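Local coordinates for 3',5'-cyclic-nucleotide phosphodiesterase 1 (PDB 4OJV), which belongs to the class-II cyclic-nucleotide phosphodiesterases, enzymes of the metallo-hydrolase/oxidoreductase clan, and carries a pair of zinc ions, at residues A[130-135]-A[242-247]; A[292-297]-A[326-331]. One frame throughout, in Å; residues are numbered along the deposited sequence.

Contact 1: A[130-135]-A[242-247]; sequences HLDHIS and CGDVEQ. With ZN (zinc ion), chain E; ZN (zinc ion), chain D.
Asp244 faces His133, Asp132 and His130 across two zinc ions. Its OD2 bridges the metals, 2.1 Å from the chain E zinc and 2.2 Å from the chain D zinc. Asp132 and His133 advance on it from the opposite direction. The His133 ring is turned 70° from the Asp244 carboxylate, and its NE2 binds the chain E zinc at 2.1 Å. Asp244 OD1 lies 3.0 Å from His133 CE1, obliquely to the ring. ND1 of the same ring is hydrogen-bonded to Asp39; this and the metal bond at NE2 probably fix its rotation. Asp132 gives OD2 to the same zinc, while its OD1 accepts a 2.7 Å hydrogen bond from the water between the metals; chi1 of 58° tucks CG over the backbone, and chi2 turns OD2 to the zinc and OD1 to the water. His130 serves the chain D zinc through ND1, presenting its edge to Asp244 OD2. His128 and His213 (chain D zinc), His326 (chain E zinc) and sulfate oxygens complete the sites. His128, His130, Asp132 and His133 form the HxHxDH motif of the metallo-beta-lactamase fold. The OD2 atoms of Asp132 and Asp244 stand 4.2 Å apart, their charges probably offset by the zinc between them.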
ATOM      1  N   HIS A 130      -0.193   3.683  12.672  1.00  9.22           N
ATOM      2  CA  HIS A 130      -0.031   2.334  12.096  1.00  9.68           C
ATOM      3  C   HIS A 130       0.060   2.433  10.596  1.00  9.22           C
ATOM      4  O   HIS A 130      -0.634   3.245   9.958  1.00  9.70           O
ATOM      5  CB  HIS A 130      -1.178   1.394  12.453  1.00  9.61           C
ATOM      6  CG  HIS A 130      -1.065   0.755  13.812  1.00 10.34           C
ATOM      7  ND1 HIS A 130      -2.148   0.227  14.460  1.00 11.28           N
ATOM      8  CD2 HIS A 130       0.037   0.534  14.619  1.00 11.23           C
ATOM      9  CE1 HIS A 130      -1.727  -0.295  15.631  1.00 11.52           C
ATOM     10  NE2 HIS A 130      -0.398  -0.089  15.733  1.00 11.73           N
ATOM     11  N   LEU A 131       0.923   1.599  10.021  1.00  9.42           N
ATOM     12  CA  LEU A 131       1.286   1.746   8.618  1.00  9.97           C
ATOM     13  C   LEU A 131       0.077   1.738   7.659  1.00  9.31           C
ATOM     14  O   LEU A 131       0.095   2.463   6.656  1.00  9.93           O
ATOM     15  CB  LEU A 131       2.347   0.704   8.235  1.00 11.06           C
ATOM     16  CG  LEU A 131       3.054   0.899   6.882  1.00 12.22           C
ATOM     17  CD1 LEU A 131       4.526   0.499   6.984  1.00 14.67           C
ATOM     18  CD2 LEU A 131       2.348   0.122   5.782  1.00 13.61           C
ATOM     19  N   ASP A 132      -0.952   0.931   7.951  1.00  9.57           N
ATOM     20  CA  ASP A 132      -2.145   0.871   7.096  1.00  9.94           C
ATOM     21  C   ASP A 132      -2.922   2.185   7.042  1.00 10.20           C
ATOM     22  O   ASP A 132      -3.750   2.368   6.151  1.00 11.30           O
ATOM     23  CB  ASP A 132      -3.092  -0.314   7.443  1.00 11.22           C
ATOM     24  CG  ASP A 132      -3.593  -0.292   8.910  1.00 10.57           C
ATOM     25  OD1 ASP A 132      -2.715  -0.108   9.787  1.00 11.10           O
ATOM     26  OD2 ASP A 132      -4.836  -0.449   9.244  1.00 11.40           O
ATOM     27  N   HIS A 133      -2.644   3.112   7.960  1.00  9.21           N
ATOM     28  CA  HIS A 133      -3.330   4.403   7.989  1.00  9.01           C
ATOM     29  C   HIS A 133      -2.495   5.513   7.424  1.00  8.31           C
ATOM     30  O   HIS A 133      -2.962   6.649   7.361  1.00  9.12           O
ATOM     31  CB  HIS A 133      -3.823   4.734   9.404  1.00  9.38           C
ATOM     32  CG  HIS A 133      -4.834   3.742   9.900  1.00  9.21           C
ATOM     33  ND1 HIS A 133      -6.166   4.000  10.012  1.00 10.10           N
ATOM     34  CD2 HIS A 133      -4.667   2.417  10.235  1.00  9.92           C
ATOM     35  CE1 HIS A 133      -6.792   2.882  10.412  1.00  9.98           C
ATOM     36  NE2 HIS A 133      -5.880   1.914  10.531  1.00 10.72           N
ATOM     37  N   ILE A 134      -1.286   5.193   6.959  1.00  8.86           N
ATOM     38  CA  ILE A 134      -0.382   6.229   6.444  1.00  9.35           C
ATOM     39  C   ILE A 134       0.351   5.865   5.153  1.00  8.90           C
ATOM     40  O   ILE A 134       1.051   6.699   4.607  1.00 10.00           O
ATOM     41  CB  ILE A 134       0.667   6.685   7.490  1.00  9.78           C
ATOM     42  CG1 ILE A 134       1.576   5.504   7.863  1.00 11.42           C
ATOM     43  CG2 ILE A 134      -0.031   7.310   8.688  1.00 10.70           C
ATOM     44  CD1 ILE A 134       2.824   5.884   8.630  1.00 12.80           C
ATOM     45  N   SER A 135       0.197   4.637   4.664  1.00  9.48           N
ATOM     46  CA  SER A 135       1.007   4.170   3.537  1.00 10.28           C
ATOM     47  C   SER A 135       0.807   4.992   2.256  1.00 10.00           C
ATOM     48  O   SER A 135       1.784   5.293   1.557  1.00 10.88           O
ATOM     49  CB  SER A 135       0.752   2.689   3.280  1.00 11.93           C
ATOM     50  OG  SER A 135      -0.611   2.448   3.052  1.00 13.60           O
ATOM     51  N   CYS A 242     -13.782   7.806  12.592  1.00 10.49           N
ATOM     52  CA  CYS A 242     -13.035   7.158  13.674  1.00 10.93           C
ATOM     53  C   CYS A 242     -11.780   6.436  13.219  1.00 10.84           C
ATOM     54  O   CYS A 242     -11.746   5.795  12.161  1.00 11.76           O
ATOM     55  CB  CYS A 242     -13.927   6.130  14.380  1.00 11.57           C
ATOM     56  SG  CYS A 242     -15.457   6.802  15.060  1.00 12.83           S
ATOM     57  N   GLY A 243     -10.753   6.500  14.056  1.00 10.75           N
ATOM     58  CA  GLY A 243      -9.638   5.567  13.944  1.00 11.16           C
ATOM     59  C   GLY A 243      -9.940   4.253  14.642  1.00 10.55           C
ATOM     60  O   GLY A 243     -10.948   4.140  15.360  1.00 10.97           O
ATOM     61  N   ASP A 244      -9.050   3.273  14.450  1.00 10.35           N
ATOM     62  CA  ASP A 244      -9.184   1.939  15.053  1.00 10.87           C
ATOM     63  C   ASP A 244      -9.377   2.115  16.563  1.00 10.87           C
ATOM     64  O   ASP A 244      -8.803   3.032  17.164  1.00 11.13           O
ATOM     65  CB  ASP A 244      -7.927   1.055  14.835  1.00 11.07           C
ATOM     66  CG  ASP A 244      -7.490   0.876  13.346  1.00 10.53           C
ATOM     67  OD1 ASP A 244      -8.282   1.407  12.495  1.00 10.97           O
ATOM     68  OD2 ASP A 244      -6.330   0.252  13.090  1.00 12.90           O
ATOM     69  N   VAL A 245     -10.155   1.235  17.177  1.00 11.40           N
ATOM     70  CA  VAL A 245     -10.543   1.432  18.570  1.00 11.32           C
ATOM     71  C   VAL A 245     -10.991   0.117  19.193  1.00 11.81           C
ATOM     72  O   VAL A 245     -11.523  -0.766  18.512  1.00 12.45           O
ATOM     73  CB  VAL A 245     -11.653   2.519  18.679  1.00 11.65           C
ATOM     74  CG1 VAL A 245     -12.939   2.057  17.995  1.00 13.15           C
ATOM     75  CG2 VAL A 245     -11.924   2.913  20.129  1.00 13.02           C
ATOM     76  N   GLU A 246     -10.765   0.005  20.503  1.00 12.53           N
ATOM     77  CA  GLU A 246     -11.317  -1.069  21.323  1.00 14.14           C
ATOM     78  C   GLU A 246     -12.048  -0.464  22.520  1.00 14.77           C
ATOM     79  O   GLU A 246     -11.828   0.696  22.879  1.00 14.78           O
ATOM     80  CB  GLU A 246     -10.206  -2.012  21.794  1.00 16.42           C
ATOM     81  CG  GLU A 246      -9.171  -1.338  22.671  1.00 18.12           C
ATOM     82  CD  GLU A 246      -8.151  -2.295  23.243  1.00 20.65           C
ATOM     83  OE1 GLU A 246      -7.285  -1.812  23.996  1.00 22.74           O
ATOM     84  OE2 GLU A 246      -8.210  -3.510  22.940  1.00 23.20           O
ATOM     85  N   GLN A 247     -12.925  -1.254  23.131  1.00 15.38           N
ATOM     86  CA  GLN A 247     -13.598  -0.858  24.368  1.00 16.91           C
ATOM     87  C   GLN A 247     -12.580  -0.501  25.458  1.00 16.73           C
ATOM     88  O   GLN A 247     -11.496  -1.076  25.516  1.00 16.55           O
ATOM     89  CB  GLN A 247     -14.515  -2.002  24.835  1.00 22.54           C
ATOM     90  CG  GLN A 247     -15.197  -1.812  26.187  1.00 29.54           C
ATOM     91  CD  GLN A 247     -15.896  -3.064  26.694  1.00 35.72           C
ATOM     92  OE1 GLN A 247     -16.986  -2.987  27.264  1.00 44.65           O
ATOM     93  NE2 GLN A 247     -15.270  -4.222  26.500  1.00 37.48           N
TER
HETATM   94 ZN    ZN E 404      -5.921  -0.149  11.064  1.00 12.85          ZN
HETATM   95 ZN    ZN D 403      -4.273   0.226  13.934  1.00 14.28          ZN
HETATM   96  O   HOH W   1      -4.167  -0.107  12.057  1.00 13.33           O

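Contact 2: A[292-297]-A[326-331]; sequences YGHLSP and HVKSTP. With ZN (zinc ion), chain E; SO4 (sulfate ion), chain B.
Within 292-297 it is His294 that meets 326-331, touching His326 and Lys328, and the residues before it set the stage. Tyr292 leaves the helix 288-291, and Gly293 follows with a positive phi, a backbone turn that glycine takes readily; its carbonyl oxygen accepts a hydrogen bond from His213.

His294 comes next, and its CB points toward 326-331. Its CE1 lies 3.5 Å from CE1 of His326, the two side chains crossing at about a right angle while their ring planes differ by 33°. Lys328 crosses it as well, CE resting 3.5 Å from His294 NE2. That nitrogen donates to sulfate O2 at 2.6 Å, with an N-H...O angle of 161° and the acceptor near the ring plane. Lys328, extended until a bend at chi4 (-65°), brings NZ to the same O2 at 2.8 Å, so two donors grip one oxygen; Gly13 O takes another bond from NZ. His326 NE2 binds the chain E zinc at 2.1 Å. At the other ring nitrogens, Glu279 bonds His294 ND1 and Ser281 bonds His326 ND1, which should fix the rotation of both rings. The sulfate, probably from the crystallisation liquor, also binds the chain E zinc through O4 and probably marks an anion-binding pocket at the metals.

Leu295 N is held by Glu279, and Ser296 is the N-cap residue of helix 297-311. Helix 336-350 receives Pro297 and Val327 alike, while His326 directly follows strand 321-325 of the seven-stranded mixed sheet.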
ATOM      1  N   TYR A 292      -7.628  -8.195  18.977  1.00 21.54           N
ATOM      2  CA  TYR A 292      -6.869  -7.290  19.850  1.00 22.49           C
ATOM      3  C   TYR A 292      -6.780  -5.876  19.278  1.00 18.85           C
ATOM      4  O   TYR A 292      -6.348  -5.682  18.134  1.00 20.84           O
ATOM      5  CB  TYR A 292      -5.452  -7.816  20.128  1.00 25.35           C
ATOM      6  CG  TYR A 292      -5.379  -9.089  20.949  1.00 29.57           C
ATOM      7  CD1 TYR A 292      -4.590 -10.160  20.530  1.00 32.45           C
ATOM      8  CD2 TYR A 292      -6.086  -9.221  22.148  1.00 32.38           C
ATOM      9  CE1 TYR A 292      -4.513 -11.327  21.274  1.00 34.81           C
ATOM     10  CE2 TYR A 292      -6.014 -10.386  22.900  1.00 36.66           C
ATOM     11  CZ  TYR A 292      -5.228 -11.434  22.458  1.00 37.90           C
ATOM     12  OH  TYR A 292      -5.150 -12.592  23.199  1.00 42.83           O
ATOM     13  N   GLY A 293      -7.206  -4.901  20.082  1.00 17.61           N
ATOM     14  CA  GLY A 293      -7.184  -3.487  19.700  1.00 15.76           C
ATOM     15  C   GLY A 293      -8.349  -3.023  18.840  1.00 12.48           C
ATOM     16  O   GLY A 293      -8.376  -1.867  18.417  1.00 13.03           O
ATOM     17  N   HIS A 294      -9.332  -3.902  18.627  1.00 13.01           N
ATOM     18  CA  HIS A 294     -10.424  -3.663  17.681  1.00 12.34           C
ATOM     19  C   HIS A 294     -11.775  -3.967  18.260  1.00 12.34           C
ATOM     20  O   HIS A 294     -11.884  -4.409  19.416  1.00 14.29           O
ATOM     21  CB  HIS A 294     -10.199  -4.491  16.416  1.00 12.57           C
ATOM     22  CG  HIS A 294      -9.000  -4.054  15.615  1.00 11.21           C
ATOM     23  ND1 HIS A 294      -8.907  -2.825  15.068  1.00 11.02           N
ATOM     24  CD2 HIS A 294      -7.821  -4.712  15.302  1.00 12.04           C
ATOM     25  CE1 HIS A 294      -7.736  -2.714  14.416  1.00 11.40           C
ATOM     26  NE2 HIS A 294      -7.070  -3.867  14.562  1.00 12.70           N
ATOM     27  N   LEU A 295     -12.810  -3.738  17.453  1.00 12.45           N
ATOM     28  CA  LEU A 295     -14.182  -4.070  17.814  1.00 12.28           C
ATOM     29  C   LEU A 295     -14.703  -5.297  17.085  1.00 13.35           C
ATOM     30  O   LEU A 295     -14.281  -5.606  15.965  1.00 13.54           O
ATOM     31  CB  LEU A 295     -15.113  -2.882  17.533  1.00 12.83           C
ATOM     32  CG  LEU A 295     -14.839  -1.561  18.258  1.00 12.96           C
ATOM     33  CD1 LEU A 295     -15.829  -0.499  17.807  1.00 13.85           C
ATOM     34  CD2 LEU A 295     -14.889  -1.709  19.773  1.00 15.31           C
ATOM     35  N   SER A 296     -15.625  -5.992  17.749  1.00 14.03           N
ATOM     36  CA  SER A 296     -16.490  -6.985  17.128  1.00 14.91           C
ATOM     37  C   SER A 296     -17.927  -6.479  17.298  1.00 13.93           C
ATOM     38  O   SER A 296     -18.141  -5.457  17.954  1.00 14.44           O
ATOM     39  CB  SER A 296     -16.319  -8.338  17.804  1.00 16.19           C
ATOM     40  OG  SER A 296     -17.033  -8.348  19.025  1.00 19.13           O
ATOM     41  N   PRO A 297     -18.923  -7.176  16.711  1.00 14.26           N
ATOM     42  CA  PRO A 297     -20.261  -6.586  16.746  1.00 14.05           C
ATOM     43  C   PRO A 297     -20.846  -6.341  18.135  1.00 14.68           C
ATOM     44  O   PRO A 297     -21.542  -5.345  18.324  1.00 15.43           O
ATOM     45  CB  PRO A 297     -21.104  -7.586  15.941  1.00 14.62           C
ATOM     46  CG  PRO A 297     -20.123  -8.137  14.960  1.00 14.87           C
ATOM     47  CD  PRO A 297     -18.882  -8.325  15.788  1.00 14.97           C
ATOM     48  N   HIS A 326     -13.084  -0.696   8.096  1.00 10.53           N
ATOM     49  CA  HIS A 326     -11.919  -1.433   8.597  1.00 11.26           C
ATOM     50  C   HIS A 326     -12.209  -2.890   8.853  1.00 11.05           C
ATOM     51  O   HIS A 326     -11.640  -3.501   9.746  1.00 12.33           O
ATOM     52  CB  HIS A 326     -11.385  -0.745   9.866  1.00 11.75           C
ATOM     53  CG  HIS A 326      -9.941  -1.040  10.182  1.00 10.87           C
ATOM     54  ND1 HIS A 326      -9.557  -2.116  10.904  1.00 11.96           N
ATOM     55  CD2 HIS A 326      -8.787  -0.317   9.914  1.00 11.22           C
ATOM     56  CE1 HIS A 326      -8.225  -2.102  11.051  1.00 11.17           C
ATOM     57  NE2 HIS A 326      -7.750  -1.000  10.459  1.00 11.28           N
ATOM     58  N   VAL A 327     -13.094  -3.481   8.059  1.00 10.98           N
ATOM     59  CA  VAL A 327     -13.349  -4.912   8.197  1.00 11.05           C
ATOM     60  C   VAL A 327     -12.138  -5.678   7.660  1.00 10.78           C
ATOM     61  O   VAL A 327     -11.633  -5.391   6.573  1.00 10.87           O
ATOM     62  CB  VAL A 327     -14.651  -5.346   7.492  1.00 11.07           C
ATOM     63  CG1 VAL A 327     -14.838  -6.857   7.576  1.00 12.12           C
ATOM     64  CG2 VAL A 327     -15.846  -4.631   8.113  1.00 12.32           C
ATOM     65  N   LYS A 328     -11.676  -6.648   8.441  1.00 10.07           N
ATOM     66  CA  LYS A 328     -10.518  -7.444   8.055  1.00 10.90           C
ATOM     67  C   LYS A 328     -10.910  -8.621   7.175  1.00 10.49           C
ATOM     68  O   LYS A 328     -12.017  -9.165   7.291  1.00 11.77           O
ATOM     69  CB  LYS A 328      -9.809  -7.947   9.310  1.00 11.91           C
ATOM     70  CG  LYS A 328      -9.090  -6.832  10.056  1.00 12.34           C
ATOM     71  CD  LYS A 328      -8.362  -7.328  11.299  1.00 14.15           C
ATOM     72  CE  LYS A 328      -7.583  -6.225  12.010  1.00 14.79           C
ATOM     73  NZ  LYS A 328      -6.451  -5.642  11.229  1.00 15.35           N
ATOM     74  N   SER A 329     -10.001  -9.035   6.296  1.00 11.14           N
ATOM     75  CA  SER A 329     -10.170 -10.330   5.626  1.00 12.54           C
ATOM     76  C   SER A 329     -10.011 -11.447   6.644  1.00 13.81           C
ATOM     77  O   SER A 329      -9.386 -11.283   7.703  1.00 15.29           O
ATOM     78  CB  SER A 329      -9.138 -10.554   4.522  1.00 14.22           C
ATOM     79  OG  SER A 329      -9.224  -9.582   3.517  1.00 13.71           O
ATOM     80  N   THR A 330     -10.568 -12.594   6.315  1.00 15.27           N
ATOM     81  CA  THR A 330     -10.440 -13.776   7.134  1.00 16.28           C
ATOM     82  C   THR A 330     -10.604 -14.944   6.172  1.00 16.72           C
ATOM     83  O   THR A 330     -11.280 -14.804   5.153  1.00 16.61           O
ATOM     84  CB  THR A 330     -11.489 -13.788   8.275  1.00 18.74           C
ATOM     85  OG1 THR A 330     -11.328 -14.970   9.060  1.00 22.87           O
ATOM     86  CG2 THR A 330     -12.911 -13.723   7.740  1.00 21.30           C
ATOM     87  N   PRO A 331      -9.949 -16.083   6.451  1.00 17.03           N
ATOM     88  CA  PRO A 331     -10.106 -17.230   5.551  1.00 18.07           C
ATOM     89  C   PRO A 331     -11.403 -18.009   5.828  1.00 17.98           C
ATOM     90  O   PRO A 331     -11.371 -19.199   6.149  1.00 21.89           O
ATOM     91  CB  PRO A 331      -8.855 -18.072   5.835  1.00 19.79           C
ATOM     92  CG  PRO A 331      -8.492 -17.728   7.236  1.00 20.54           C
ATOM     93  CD  PRO A 331      -8.884 -16.298   7.452  1.00 18.50           C
TER
HETATM   94 ZN    ZN E 404      -5.921  -0.149  11.064  1.00 12.85          ZN
HETATM   95  S   SO4 B 401      -4.606  -2.858  12.748  1.00 17.23           S
HETATM   96  O1  SO4 B 401      -3.307  -2.862  12.020  1.00 17.96           O
HETATM   97  O2  SO4 B 401      -4.953  -4.260  13.127  1.00 17.99           O
HETATM   98  O3  SO4 B 401      -4.526  -1.983  13.963  1.00 16.87           O
HETATM   99  O4  SO4 B 401      -5.624  -2.349  11.794  1.00 19.18           O
HETATM  100  O   HOH W   1      -4.167  -0.107  12.057  1.00 13.33           O

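From the N terminus, strand 121-125 of the eight-stranded sheet runs into the loop of 130-135, which meets 242-247, at the end of strand 238-242 in the seven-stranded sheet. Contact 1 thereby closes a loop of 106 residues and joins the two sheets. Contact 2 opens only afterwards, so the pair are in series, neither nested nor crossed; its shorter loop of 28 residues runs through helix 297-311 and leads back into strand 321-325 of the seven-stranded sheet. Their centres lie 12 Å apart, and the chain E zinc and the water bridging the two metals belong to both. Beyond the metal, Val245 packs on Leu295, and each contact also reaches the second subunit.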